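Local coordinates for protein ribosomal large subunit pseudouridine synthase D (Escherichia coli, PDB 1PRZ) that probably converts specific uridines of 23S ribosomal RNA into pseudouridine, as a member of the RluA family of pseudouridine synthases, at residues L71-K76 / L210-P215; E92-Y97 / R151-T156; E98-G103 / Q229-L234; M125-M130 / R163-H168; P172-P177 / R198-Q203. One frame throughout, in Å; residues are numbered along the deposited sequence.

Interaction 1 of 5, residues L71-K76 / L210-P215; sequences LMVVAK and LRLYHP
Leu210 meets two residues of strand 71-75 at once. Its CB lies 3.9 Å from CD1 of Leu71, the two side chains crossing at a slant, and the same CD1 also approaches the backbone N of Leu210 at 3.7 Å. Because CG stands anti to the backbone N (chi1 174°), the branch is carried toward strand 71-75, with CD2 3.9 Å from CB of Val73. Two residues further on, Leu212 comes tip to tip with Val73, CD2 to CG1 at 4.0 Å. The side-chain contacts are all apolar and buried, but the segment axes, 8.4 Å apart at closest and 29° from parallel, are too far apart for backbone pairing; Leu71 hydrogen-bonds instead to Ala207, earlier on strand 205-213. Val73 also packs on Ile19 and Leu71 on Val21, both of strand 19-24, while Leu212 leans on Trp223. The arrangement is that of a small hydrophobic core where the three-stranded antiparallel sheet packs against one end of the large antiparallel sheet of the pseudouridine synthase fold.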
# COMPACT_ATOMS: atom_id res chain seq x y z
N LEU A 71 2.79 -1.24 -6.56
CA LEU A 71 4.19 -1.41 -6.95
C LEU A 71 5.16 -1.90 -5.91
O LEU A 71 5.14 -1.47 -4.75
CB LEU A 71 4.73 -0.10 -7.57
CG LEU A 71 3.89 0.45 -8.73
CD1 LEU A 71 4.33 1.91 -9.07
CD2 LEU A 71 4.02 -0.48 -9.97
N MSE A 72 6.05 -2.77 -6.38
CA MSE A 72 7.13 -3.31 -5.58
C MSE A 72 8.29 -3.53 -6.56
O MSE A 72 8.04 -3.91 -7.73
CB MSE A 72 6.77 -4.66 -4.99
CG MSE A 72 6.02 -4.66 -3.71
SE MSE A 72 5.54 -6.51 -3.39
CE MSE A 72 7.34 -7.31 -3.32
N VAL A 73 9.51 -3.25 -6.12
CA VAL A 73 10.69 -3.53 -6.94
C VAL A 73 11.43 -4.72 -6.30
O VAL A 73 11.55 -4.82 -5.07
CB VAL A 73 11.64 -2.32 -7.11
CG1 VAL A 73 12.23 -1.88 -5.75
CG2 VAL A 73 12.75 -2.68 -8.10
N VAL A 74 11.88 -5.63 -7.16
CA VAL A 74 12.55 -6.85 -6.75
C VAL A 74 13.88 -6.91 -7.49
O VAL A 74 13.95 -6.55 -8.68
CB VAL A 74 11.65 -8.04 -7.15
CG1 VAL A 74 12.36 -9.36 -6.89
CG2 VAL A 74 10.31 -7.93 -6.37
N ALA A 75 14.93 -7.34 -6.78
CA ALA A 75 16.26 -7.45 -7.40
C ALA A 75 16.39 -8.83 -8.07
O ALA A 75 15.91 -9.84 -7.53
CB ALA A 75 17.36 -7.26 -6.34
N LYS A 76 17.02 -8.87 -9.24
CA LYS A 76 17.23 -10.13 -9.99
C LYS A 76 18.65 -10.65 -9.78
O LYS A 76 18.95 -11.81 -10.07
CB LYS A 76 17.03 -9.93 -11.49
CG LYS A 76 15.59 -9.84 -11.92
CD LYS A 76 15.44 -9.40 -13.34
CE LYS A 76 15.97 -10.43 -14.31
NZ LYS A 76 15.67 -9.91 -15.68
N LEU A 210 6.41 4.64 -7.79
CA LEU A 210 7.66 4.20 -7.23
C LEU A 210 8.76 4.83 -8.06
O LEU A 210 8.76 4.72 -9.28
CB LEU A 210 7.72 2.68 -7.32
CG LEU A 210 9.03 2.06 -6.92
CD1 LEU A 210 9.28 2.36 -5.46
CD2 LEU A 210 8.95 0.55 -7.17
N ARG A 211 9.69 5.50 -7.41
CA ARG A 211 10.77 6.15 -8.14
C ARG A 211 12.11 5.82 -7.46
O ARG A 211 12.20 5.76 -6.23
CB ARG A 211 10.51 7.66 -8.20
CG ARG A 211 11.55 8.47 -8.95
CD ARG A 211 11.43 9.94 -8.53
NE ARG A 211 10.20 10.53 -9.04
CZ ARG A 211 9.45 11.43 -8.38
NH1 ARG A 211 9.82 11.85 -7.18
NH2 ARG A 211 8.35 11.92 -8.96
N LEU A 212 13.15 5.58 -8.25
CA LEU A 212 14.43 5.24 -7.66
C LEU A 212 15.56 5.44 -8.67
O LEU A 212 15.32 5.64 -9.86
CB LEU A 212 14.41 3.77 -7.19
CG LEU A 212 14.14 2.69 -8.25
CD1 LEU A 212 15.36 2.42 -9.13
CD2 LEU A 212 13.70 1.40 -7.55
N TYR A 213 16.79 5.44 -8.16
CA TYR A 213 17.96 5.53 -9.04
C TYR A 213 18.31 4.07 -9.29
O TYR A 213 18.58 3.31 -8.35
CB TYR A 213 19.11 6.24 -8.35
CG TYR A 213 18.84 7.71 -8.14
CD1 TYR A 213 18.79 8.60 -9.21
CD2 TYR A 213 18.58 8.20 -6.85
CE1 TYR A 213 18.48 9.96 -9.02
CE2 TYR A 213 18.27 9.55 -6.65
CZ TYR A 213 18.22 10.42 -7.73
OH TYR A 213 17.89 11.74 -7.49
N HIS A 214 18.27 3.67 -10.56
CA HIS A 214 18.54 2.28 -10.93
C HIS A 214 19.81 1.83 -10.21
O HIS A 214 20.85 2.48 -10.31
CB HIS A 214 18.67 2.17 -12.45
CG HIS A 214 18.70 0.77 -12.94
ND1 HIS A 214 19.83 -0.02 -12.87
CD2 HIS A 214 17.73 -0.01 -13.48
CE1 HIS A 214 19.55 -1.23 -13.34
NE2 HIS A 214 18.28 -1.25 -13.72
N PRO A 215 19.74 0.69 -9.49
CA PRO A 215 20.87 0.15 -8.73
C PRO A 215 22.16 -0.07 -9.50
O PRO A 215 23.23 -0.06 -8.89
CB PRO A 215 20.29 -1.12 -8.12
CG PRO A 215 19.38 -1.60 -9.18
CD PRO A 215 18.68 -0.32 -9.61

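Interaction 2 of 5, residues E92-Y97 / R151-T156; sequences EITREY and RLRLET
Glu96 and Arg153 form a salt bridge between these antiparallel strands. Arg153, extended from CG to NE, grips side-on, and two of its nitrogens go to a single oxygen: NE lies 2.7 Å and NH2 2.8 Å from Glu96 OE2. That oxygen sits in the guanidinium plane, yet the two N-H groups reach it from above the carboxylate, the planes being turned 47° apart. Arg151 NE adds only a long, purely electrostatic pairing with Glu96 OE1; its firmer partner is Glu98. Arg139 also bridges to Glu96 OE2.

The backbone supplies the ladder. Tyr97 and Leu152 are a hydrogen-bonded pair, each N to the other's O at 2.8 Å, and Leu154 N donates to Arg95 O (3.2 Å, 167° at the hydrogen). Beyond it the strands part, and one water joins Ile93 O, Arg95 NE and Leu154 O.

Apolar contact occupies the face of Tyr97 and Leu152, where Leu154 CD1 presses on Tyr97 CE2 at 3.2 Å, a tight approach.

With a leucine in place of Arg153 both N-H bonds to Glu96 OE2 go, and the buried carboxylate would probably be left with less compensating charge and freer to turn. The chemistry thus splits by face, with Tyr97, Leu152 and Leu154 packing on one; on the other, the arginines probably offset the charge of the buried Glu96 and keep it ionised.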
# COMPACT_ATOMS: atom_id res chain seq x y z
N GLU A 92 16.20 6.66 0.03
CA GLU A 92 16.32 7.27 -1.30
C GLU A 92 15.36 6.67 -2.34
O GLU A 92 15.49 6.91 -3.54
CB GLU A 92 17.75 7.13 -1.81
CG GLU A 92 18.78 7.68 -0.83
CD GLU A 92 20.21 7.53 -1.33
OE1 GLU A 92 20.61 6.42 -1.72
OE2 GLU A 92 20.94 8.55 -1.32
N ILE A 93 14.42 5.85 -1.89
CA ILE A 93 13.44 5.30 -2.81
C ILE A 93 12.08 5.97 -2.52
O ILE A 93 11.59 5.94 -1.39
CB ILE A 93 13.34 3.77 -2.66
CG1 ILE A 93 14.68 3.12 -3.06
CG2 ILE A 93 12.22 3.22 -3.54
CD1 ILE A 93 14.62 1.63 -3.21
N THR A 94 11.49 6.62 -3.52
CA THR A 94 10.18 7.25 -3.31
C THR A 94 9.05 6.21 -3.48
O THR A 94 8.92 5.57 -4.54
CB THR A 94 9.93 8.37 -4.32
OG1 THR A 94 11.00 9.33 -4.23
CG2 THR A 94 8.58 9.04 -4.05
N ARG A 95 8.24 6.06 -2.44
CA ARG A 95 7.10 5.14 -2.50
C ARG A 95 5.84 5.94 -2.17
O ARG A 95 5.61 6.31 -1.01
CB ARG A 95 7.28 3.98 -1.51
CG ARG A 95 8.36 2.99 -1.94
CD ARG A 95 8.66 1.98 -0.85
NE ARG A 95 9.46 2.52 0.25
CZ ARG A 95 9.84 1.81 1.32
NH1 ARG A 95 9.50 0.53 1.42
NH2 ARG A 95 10.56 2.37 2.30
N GLU A 96 5.04 6.23 -3.20
CA GLU A 96 3.82 7.00 -3.01
C GLU A 96 2.59 6.10 -3.02
O GLU A 96 2.53 5.11 -3.73
CB GLU A 96 3.74 8.07 -4.11
CG GLU A 96 2.55 8.98 -4.00
CD GLU A 96 2.62 10.09 -5.02
OE1 GLU A 96 2.32 9.81 -6.21
OE2 GLU A 96 3.02 11.21 -4.60
N TYR A 97 1.61 6.46 -2.19
CA TYR A 97 0.39 5.68 -2.05
C TYR A 97 -0.84 6.52 -2.20
O TYR A 97 -0.79 7.71 -1.93
CB TYR A 97 0.28 5.09 -0.65
CG TYR A 97 1.22 3.98 -0.36
CD1 TYR A 97 0.75 2.67 -0.34
CD2 TYR A 97 2.57 4.23 -0.07
CE1 TYR A 97 1.60 1.61 -0.02
CE2 TYR A 97 3.43 3.16 0.25
CZ TYR A 97 2.92 1.87 0.27
OH TYR A 97 3.70 0.79 0.65
N ARG A 151 -2.97 11.06 -0.69
CA ARG A 151 -1.79 10.58 -1.38
C ARG A 151 -0.75 10.68 -0.26
O ARG A 151 -0.67 11.71 0.42
CB ARG A 151 -1.42 11.50 -2.51
CG ARG A 151 -0.67 10.79 -3.53
CD ARG A 151 -1.61 10.48 -4.63
NE ARG A 151 -1.28 11.34 -5.73
CZ ARG A 151 -2.00 11.45 -6.84
NH1 ARG A 151 -3.11 10.74 -7.01
NH2 ARG A 151 -1.61 12.30 -7.79
N LEU A 152 0.02 9.62 -0.06
CA LEU A 152 1.00 9.59 1.02
C LEU A 152 2.39 9.19 0.51
O LEU A 152 2.52 8.53 -0.51
CB LEU A 152 0.58 8.58 2.10
CG LEU A 152 -0.83 8.71 2.69
CD1 LEU A 152 -1.84 7.89 1.86
CD2 LEU A 152 -0.80 8.23 4.11
N ARG A 153 3.42 9.64 1.21
CA ARG A 153 4.77 9.24 0.85
C ARG A 153 5.46 8.73 2.09
O ARG A 153 5.36 9.35 3.16
CB ARG A 153 5.56 10.39 0.22
CG ARG A 153 5.03 10.69 -1.15
CD ARG A 153 5.98 11.46 -2.02
NE ARG A 153 5.30 11.79 -3.26
CZ ARG A 153 5.80 12.61 -4.17
NH1 ARG A 153 6.99 13.16 -3.96
NH2 ARG A 153 5.07 12.93 -5.25
N LEU A 154 6.12 7.59 1.92
CA LEU A 154 6.84 6.90 2.97
C LEU A 154 8.29 7.39 3.08
O LEU A 154 9.05 7.28 2.11
CB LEU A 154 6.85 5.38 2.68
CG LEU A 154 5.54 4.56 2.83
CD1 LEU A 154 5.81 3.08 2.45
CD2 LEU A 154 5.02 4.63 4.26
N GLU A 155 8.66 7.93 4.24
CA GLU A 155 10.04 8.36 4.48
C GLU A 155 10.72 7.10 5.06
O GLU A 155 11.86 6.74 4.71
CB GLU A 155 10.07 9.52 5.48
CG GLU A 155 11.40 10.25 5.51
CD GLU A 155 11.34 11.56 6.26
OE1 GLU A 155 10.67 12.51 5.80
OE2 GLU A 155 11.98 11.67 7.34
N THR A 156 9.98 6.45 5.98
CA THR A 156 10.38 5.18 6.60
C THR A 156 9.35 4.14 6.08
O THR A 156 8.30 4.53 5.55
CB THR A 156 10.32 5.20 8.15
OG1 THR A 156 9.02 5.63 8.58
CG2 THR A 156 11.38 6.14 8.74
O HOH W 1 9.93 5.28 0.52
O HOH W 2 8.74 8.16 -0.41
O HOH W 3 12.21 4.60 3.13
O HOH W 4 3.05 12.31 -7.49

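Interaction 3 of 5, residues E98-G103 / Q229-L234; sequences EAVAIG and QDMVEL
This is a strand-on-helix packing contact, buried and apolar, in which the start of helix 229-244 lies against one face of the central sheet at strand 94-102. The segment axes approach to 10.2 Å and cross at 48°, a spacing spanned by helix side chains reaching to the strand. Met231, a selenomethionine, does most of the reaching. Its chain leaves the helix with CG anti to the carbonyl carbon and bends at the selenium (chi3 61°), which carries the terminal CE onto the strand backbone, 3.7 Å from Glu98 O and 4.3 Å from Ala99 CA. The methylene CG of Glu98 is another neighbour of that methyl, at 4.2 Å, while the carboxylate beyond it pairs with Arg151. Val100 supplies the second point of contact: its CG2 lies 4.2 Å from CD2 of Leu234, one helical turn on from Met231, and more loosely 4.5 Å from CE of Met231. Two helix residues spaced three apart therefore receive the same valine methyl. Further along the helix, Ile235 continues the layer against Glu98 and Val100, and Met238 against Val100. Ala99, pointing away from the helix, packs on Leu152 and Leu205 of the neighbouring strands 147-154 and 205-213.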
# COMPACT_ATOMS: atom_id res chain seq x y z
N GLU A 98 -1.92 5.90 -2.67
CA GLU A 98 -3.21 6.56 -2.73
C GLU A 98 -4.06 5.77 -1.71
O GLU A 98 -3.96 4.54 -1.63
CB GLU A 98 -3.86 6.45 -4.10
CG GLU A 98 -5.19 7.14 -4.09
CD GLU A 98 -5.43 7.99 -5.32
OE1 GLU A 98 -4.52 8.77 -5.72
OE2 GLU A 98 -6.55 7.88 -5.86
N ALA A 99 -4.88 6.47 -0.94
CA ALA A 99 -5.67 5.82 0.08
C ALA A 99 -6.96 6.56 0.27
O ALA A 99 -7.09 7.73 -0.11
CB ALA A 99 -4.89 5.84 1.43
N VAL A 100 -7.92 5.87 0.87
CA VAL A 100 -9.19 6.50 1.20
C VAL A 100 -9.33 6.29 2.69
O VAL A 100 -9.30 5.14 3.17
CB VAL A 100 -10.38 5.87 0.47
CG1 VAL A 100 -11.64 6.58 0.93
CG2 VAL A 100 -10.20 6.01 -1.09
N ALA A 101 -9.43 7.39 3.43
CA ALA A 101 -9.55 7.33 4.89
C ALA A 101 -10.94 7.73 5.37
O ALA A 101 -11.66 8.49 4.71
CB ALA A 101 -8.49 8.22 5.54
N ILE A 102 -11.33 7.21 6.53
CA ILE A 102 -12.64 7.55 7.04
C ILE A 102 -12.57 8.93 7.65
O ILE A 102 -11.53 9.36 8.20
CB ILE A 102 -13.14 6.56 8.15
CG1 ILE A 102 -12.29 6.74 9.40
CG2 ILE A 102 -13.11 5.11 7.62
CD1 ILE A 102 -13.04 6.49 10.71
N GLY A 103 -13.66 9.65 7.52
CA GLY A 103 -13.74 10.96 8.13
C GLY A 103 -13.37 12.09 7.22
O GLY A 103 -12.59 11.95 6.28
N GLN A 229 -9.55 -1.35 -9.74
CA GLN A 229 -10.98 -1.24 -9.93
C GLN A 229 -11.78 -1.12 -8.63
O GLN A 229 -12.69 -0.30 -8.57
CB GLN A 229 -11.46 -2.43 -10.76
CG GLN A 229 -12.65 -2.16 -11.64
CD GLN A 229 -12.69 -0.76 -12.29
OE1 GLN A 229 -13.72 -0.11 -12.21
NE2 GLN A 229 -11.59 -0.30 -12.92
N ASP A 230 -11.45 -1.89 -7.60
CA ASP A 230 -12.21 -1.80 -6.35
C ASP A 230 -12.18 -0.39 -5.80
O ASP A 230 -13.21 0.12 -5.38
CB ASP A 230 -11.77 -2.84 -5.26
CG ASP A 230 -10.26 -2.90 -4.96
OD1 ASP A 230 -9.46 -2.06 -5.41
OD2 ASP A 230 -9.85 -3.84 -4.24
N MSE A 231 -11.01 0.24 -5.85
CA MSE A 231 -10.88 1.59 -5.31
C MSE A 231 -11.47 2.64 -6.27
O MSE A 231 -11.97 3.66 -5.83
CB MSE A 231 -9.42 1.91 -4.97
CG MSE A 231 -9.01 1.33 -3.63
SE MSE A 231 -7.13 1.61 -3.21
CE MSE A 231 -7.14 3.51 -3.21
N VAL A 232 -11.38 2.38 -7.57
CA VAL A 232 -11.96 3.29 -8.57
C VAL A 232 -13.46 3.40 -8.26
O VAL A 232 -14.03 4.50 -8.13
CB VAL A 232 -11.78 2.71 -10.00
CG1 VAL A 232 -12.67 3.50 -11.03
CG2 VAL A 232 -10.31 2.82 -10.41
N GLU A 233 -14.08 2.24 -8.12
CA GLU A 233 -15.52 2.17 -7.83
C GLU A 233 -15.84 2.87 -6.51
O GLU A 233 -16.84 3.59 -6.40
CB GLU A 233 -15.97 0.71 -7.77
CG GLU A 233 -16.25 0.12 -9.15
CD GLU A 233 -16.27 -1.42 -9.17
OE1 GLU A 233 -16.43 -2.07 -8.09
OE2 GLU A 233 -16.11 -1.98 -10.30
N LEU A 234 -15.00 2.64 -5.50
CA LEU A 234 -15.22 3.25 -4.19
C LEU A 234 -15.13 4.78 -4.28
O LEU A 234 -16.01 5.49 -3.80
CB LEU A 234 -14.18 2.74 -3.19
CG LEU A 234 -14.32 3.22 -1.74
CD1 LEU A 234 -15.53 2.52 -1.08
CD2 LEU A 234 -13.06 2.89 -0.95

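Interaction 4 of 5, residues M125-M130 / R163-H168; sequences MAVHPM and RVHMAH
Helix 161-168 packs here against the outermost strand of the large sheet, 125-127, near the active site: Arg163, on the same helix, forms a salt bridge with Asp65, the probable catalytic aspartate. Val127 carries most of the contact. Its CG1 stands over the ring face of His168, 4.0 Å from the centroid and 28° off the normal, a CH-pi contact, while CG2 comes 3.5 Å from ND1 of the same ring. The two side chains cross at about a right angle, and the anti placement of His168 CG relative to its backbone N (chi1 179°) swings the imidazole out to the valine. CG2 also meets the edge of the His165 ring, 4.0 Å from ND1, a nitrogen the contact buries and for which the model offers no partner. One turn back from His168, Val164 CG2 touches the strand backbone at Met125 O (3.7 Å) and Ala126 CA (3.8 Å). A glycine in place of Val127 takes both methyls off the His168 ring, which would probably be freer to turn. Beside it, Val164 packs on Ile115 and His165 on Val111, both of the adjacent strand 109-117, and His165 also reaches Thr136 of strand 135-143.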
# COMPACT_ATOMS: atom_id res chain seq x y z
N MSE A 125 -0.22 -3.15 15.23
CA MSE A 125 1.02 -2.42 15.46
C MSE A 125 0.49 -1.22 16.25
O MSE A 125 -0.71 -1.05 16.34
CB MSE A 125 1.65 -1.92 14.17
CG MSE A 125 2.20 -2.99 13.27
SE MSE A 125 3.54 -4.14 14.15
CE MSE A 125 4.94 -2.83 14.35
N ALA A 126 1.36 -0.39 16.80
CA ALA A 126 0.89 0.76 17.56
C ALA A 126 1.90 1.89 17.60
O ALA A 126 3.11 1.68 17.44
CB ALA A 126 0.52 0.35 18.99
N VAL A 127 1.39 3.09 17.80
CA VAL A 127 2.28 4.24 17.91
C VAL A 127 2.77 4.22 19.35
O VAL A 127 1.96 4.08 20.27
CB VAL A 127 1.53 5.58 17.65
CG1 VAL A 127 2.32 6.75 18.23
CG2 VAL A 127 1.31 5.77 16.14
N HIS A 128 4.08 4.34 19.56
CA HIS A 128 4.63 4.37 20.91
C HIS A 128 6.00 5.07 20.92
O HIS A 128 6.84 4.79 20.08
CB HIS A 128 4.74 2.94 21.46
CG HIS A 128 5.07 2.87 22.92
ND1 HIS A 128 6.31 3.19 23.42
CD2 HIS A 128 4.33 2.47 23.98
CE1 HIS A 128 6.32 2.99 24.73
NE2 HIS A 128 5.13 2.54 25.09
N PRO A 129 6.23 5.99 21.88
CA PRO A 129 7.50 6.72 21.98
C PRO A 129 8.74 5.85 21.84
O PRO A 129 9.76 6.25 21.25
CB PRO A 129 7.41 7.38 23.34
CG PRO A 129 5.92 7.68 23.48
CD PRO A 129 5.27 6.42 22.92
N MSE A 130 8.66 4.63 22.36
CA MSE A 130 9.77 3.67 22.32
C MSE A 130 9.90 2.83 21.05
O MSE A 130 10.83 2.01 20.94
CB MSE A 130 9.64 2.71 23.50
CG MSE A 130 9.80 3.37 24.85
SE MSE A 130 11.64 4.02 25.00
CE MSE A 130 11.15 5.97 25.31
N ARG A 163 -1.30 2.45 7.66
CA ARG A 163 -2.52 2.09 8.36
C ARG A 163 -2.53 2.52 9.84
O ARG A 163 -3.54 3.05 10.33
CB ARG A 163 -2.75 0.59 8.30
CG ARG A 163 -3.10 0.07 6.96
CD ARG A 163 -3.84 -1.25 7.23
NE ARG A 163 -2.99 -2.35 7.05
CZ ARG A 163 -3.27 -3.58 7.45
NH1 ARG A 163 -4.42 -3.89 8.09
NH2 ARG A 163 -2.40 -4.50 7.16
N VAL A 164 -1.41 2.29 10.55
CA VAL A 164 -1.40 2.64 11.97
C VAL A 164 -1.27 4.15 12.18
O VAL A 164 -1.89 4.70 13.08
CB VAL A 164 -0.32 1.86 12.78
CG1 VAL A 164 1.07 2.38 12.49
CG2 VAL A 164 -0.62 2.02 14.28
N HIS A 165 -0.52 4.83 11.30
CA HIS A 165 -0.39 6.28 11.44
C HIS A 165 -1.72 6.97 11.19
O HIS A 165 -2.08 7.91 11.91
CB HIS A 165 0.66 6.84 10.48
CG HIS A 165 2.04 6.89 11.05
ND1 HIS A 165 2.29 6.63 12.39
CD2 HIS A 165 3.23 7.19 10.50
CE1 HIS A 165 3.58 6.78 12.63
NE2 HIS A 165 4.18 7.12 11.49
N MSE A 166 -2.44 6.52 10.15
CA MSE A 166 -3.73 7.13 9.86
C MSE A 166 -4.69 6.84 11.02
O MSE A 166 -5.42 7.73 11.48
CB MSE A 166 -4.29 6.61 8.53
CG MSE A 166 -3.52 7.15 7.29
SE MSE A 166 -3.43 9.15 7.21
CE MSE A 166 -1.67 9.40 8.00
N ALA A 167 -4.71 5.60 11.48
CA ALA A 167 -5.60 5.30 12.60
C ALA A 167 -5.23 6.18 13.80
O ALA A 167 -6.11 6.65 14.52
CB ALA A 167 -5.51 3.83 12.98
N HIS A 168 -3.94 6.41 13.99
CA HIS A 168 -3.41 7.21 15.10
C HIS A 168 -4.01 8.61 15.09
O HIS A 168 -4.40 9.12 16.12
CB HIS A 168 -1.88 7.31 15.04
CG HIS A 168 -1.28 8.15 16.13
ND1 HIS A 168 -1.23 7.74 17.45
CD2 HIS A 168 -0.79 9.42 16.12
CE1 HIS A 168 -0.73 8.71 18.20
NE2 HIS A 168 -0.46 9.74 17.41

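Interaction 5 of 5, residues P172-P177 / R198-Q203; sequences PLVGDP and RKFDRQ
Gln203 folds over the segment 172-177 at two places, its CG 3.7 Å from OD2 of Asp176 and its amide NE2 3.5 Å from CD of Pro177. A bend at chi2 (72°) turns the amide back toward the proline, and the amide and carboxylate planes stand 54° apart. The Phe200 ring has Gly175 CA at its edge and Val174 CG1 4.2 Å from its CD2. The backbones pass closely, with Gly175 CA making a CA-H...O contact to Arg202 O at 3.3 Å. Gly175 has phi of 77° in a type II beta turn from Leu173 to Asp176, and a side chain there would run into both Arg202 O and the Phe200 ring. Asp176 OD1 accepts from Val178 N and forms a salt bridge with Arg163, and Gln203 OE1 is hydrogen-bonded to Thr68 OG1. Gln203 comes within about 4 Å, side chain to side chain, of Asp65, the probable catalytic residue, so this loop-on-loop packing probably forms part of the wall of the pseudouridine synthase active site.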
# COMPACT_ATOMS: atom_id res chain seq x y z
N PRO A 172 -8.57 6.12 10.29
CA PRO A 172 -8.12 4.83 9.71
C PRO A 172 -8.65 4.67 8.28
O PRO A 172 -9.58 5.33 7.86
CB PRO A 172 -8.68 3.79 10.68
CG PRO A 172 -9.92 4.48 11.32
CD PRO A 172 -9.46 5.91 11.47
N LEU A 173 -8.02 3.80 7.52
CA LEU A 173 -8.44 3.61 6.15
C LEU A 173 -9.73 2.84 6.07
O LEU A 173 -9.98 1.97 6.90
CB LEU A 173 -7.33 2.87 5.39
CG LEU A 173 -5.97 3.58 5.48
CD1 LEU A 173 -4.95 2.93 4.50
CD2 LEU A 173 -6.15 5.04 5.10
N VAL A 174 -10.54 3.17 5.07
CA VAL A 174 -11.80 2.48 4.77
C VAL A 174 -11.44 1.01 4.50
O VAL A 174 -10.45 0.71 3.82
CB VAL A 174 -12.44 3.07 3.48
CG1 VAL A 174 -13.59 2.20 2.99
CG2 VAL A 174 -12.91 4.50 3.73
N GLY A 175 -12.25 0.10 5.05
CA GLY A 175 -12.07 -1.33 4.82
C GLY A 175 -10.97 -2.06 5.58
O GLY A 175 -10.82 -3.27 5.42
N ASP A 176 -10.20 -1.33 6.39
CA ASP A 176 -9.10 -1.91 7.14
C ASP A 176 -9.73 -2.84 8.18
O ASP A 176 -10.36 -2.36 9.12
CB ASP A 176 -8.31 -0.81 7.85
CG ASP A 176 -6.95 -1.28 8.32
OD1 ASP A 176 -6.87 -2.42 8.89
OD2 ASP A 176 -5.97 -0.52 8.11
N PRO A 177 -9.51 -4.15 8.06
CA PRO A 177 -10.09 -5.10 9.00
C PRO A 177 -9.42 -5.10 10.37
O PRO A 177 -9.94 -5.67 11.34
CB PRO A 177 -9.95 -6.44 8.26
CG PRO A 177 -8.65 -6.28 7.52
CD PRO A 177 -8.66 -4.83 7.05
N ARG A 198 -19.93 -0.95 2.21
CA ARG A 198 -20.10 -2.13 3.05
C ARG A 198 -19.28 -3.31 2.48
O ARG A 198 -18.62 -4.01 3.22
CB ARG A 198 -21.60 -2.51 3.13
CG ARG A 198 -22.02 -3.46 4.27
CD ARG A 198 -22.37 -2.72 5.59
NE ARG A 198 -23.14 -3.59 6.50
CZ ARG A 198 -22.65 -4.74 6.97
NH1 ARG A 198 -21.40 -5.12 6.62
NH2 ARG A 198 -23.40 -5.55 7.73
N LYS A 199 -19.31 -3.52 1.17
CA LYS A 199 -18.57 -4.66 0.59
C LYS A 199 -17.07 -4.46 0.41
O LYS A 199 -16.38 -5.41 0.04
CB LYS A 199 -19.15 -5.05 -0.79
CG LYS A 199 -20.65 -5.42 -0.76
CD LYS A 199 -21.00 -6.25 0.50
CE LYS A 199 -22.54 -6.15 0.91
NZ LYS A 199 -23.03 -4.71 0.97
N PHE A 200 -16.56 -3.25 0.65
CA PHE A 200 -15.11 -2.99 0.45
C PHE A 200 -14.36 -3.62 1.62
O PHE A 200 -14.33 -3.07 2.70
CB PHE A 200 -14.85 -1.47 0.38
CG PHE A 200 -13.55 -1.13 -0.27
CD1 PHE A 200 -13.44 -1.06 -1.66
CD2 PHE A 200 -12.40 -0.99 0.51
CE1 PHE A 200 -12.20 -0.86 -2.26
CE2 PHE A 200 -11.17 -0.80 -0.07
CZ PHE A 200 -11.05 -0.73 -1.46
N ASP A 201 -13.75 -4.78 1.41
CA ASP A 201 -13.12 -5.50 2.53
C ASP A 201 -11.60 -5.63 2.64
O ASP A 201 -11.08 -6.70 2.99
CB ASP A 201 -13.75 -6.90 2.62
CG ASP A 201 -13.39 -7.78 1.44
OD1 ASP A 201 -13.08 -7.26 0.34
OD2 ASP A 201 -13.42 -9.01 1.59
N ARG A 202 -10.90 -4.54 2.34
CA ARG A 202 -9.46 -4.49 2.52
C ARG A 202 -9.15 -3.02 2.77
O ARG A 202 -9.97 -2.16 2.43
CB ARG A 202 -8.72 -4.94 1.26
CG ARG A 202 -8.78 -3.96 0.06
CD ARG A 202 -8.05 -4.54 -1.19
NE ARG A 202 -7.94 -3.58 -2.29
CZ ARG A 202 -6.96 -2.67 -2.42
NH1 ARG A 202 -6.95 -1.83 -3.45
NH2 ARG A 202 -5.97 -2.61 -1.52
N GLN A 203 -7.98 -2.74 3.36
CA GLN A 203 -7.54 -1.35 3.55
C GLN A 203 -7.65 -0.69 2.17
O GLN A 203 -7.18 -1.27 1.17
CB GLN A 203 -6.04 -1.21 3.85
CG GLN A 203 -5.35 -2.12 4.82
CD GLN A 203 -5.15 -3.53 4.35
OE1 GLN A 203 -4.15 -3.93 3.71
NE2 GLN A 203 -6.10 -4.31 4.68

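In the fold
Interactions 1, 3 and 5 are buried, whereas interactions 2 and 4 are partly open, and interaction 4 reaches the solvent-exposed His168. Strand 94-102 serves both interaction 2, through its first half, and interaction 3, through its second; the Arg151-Glu98 salt bridge joins them. Strand 205-213 brings interaction 1 beside interaction 2, where Leu210 packs on Ile93 and Arg95. At the other end, interactions 3 and 5 meet through Asp230 and Arg202, and Arg163 to Asp176 ties interaction 4 to interaction 5. Only interaction 2 is true strand pairing with cross-segment hydrogen bonds and charge; the others rely on side-chain or backbone packing.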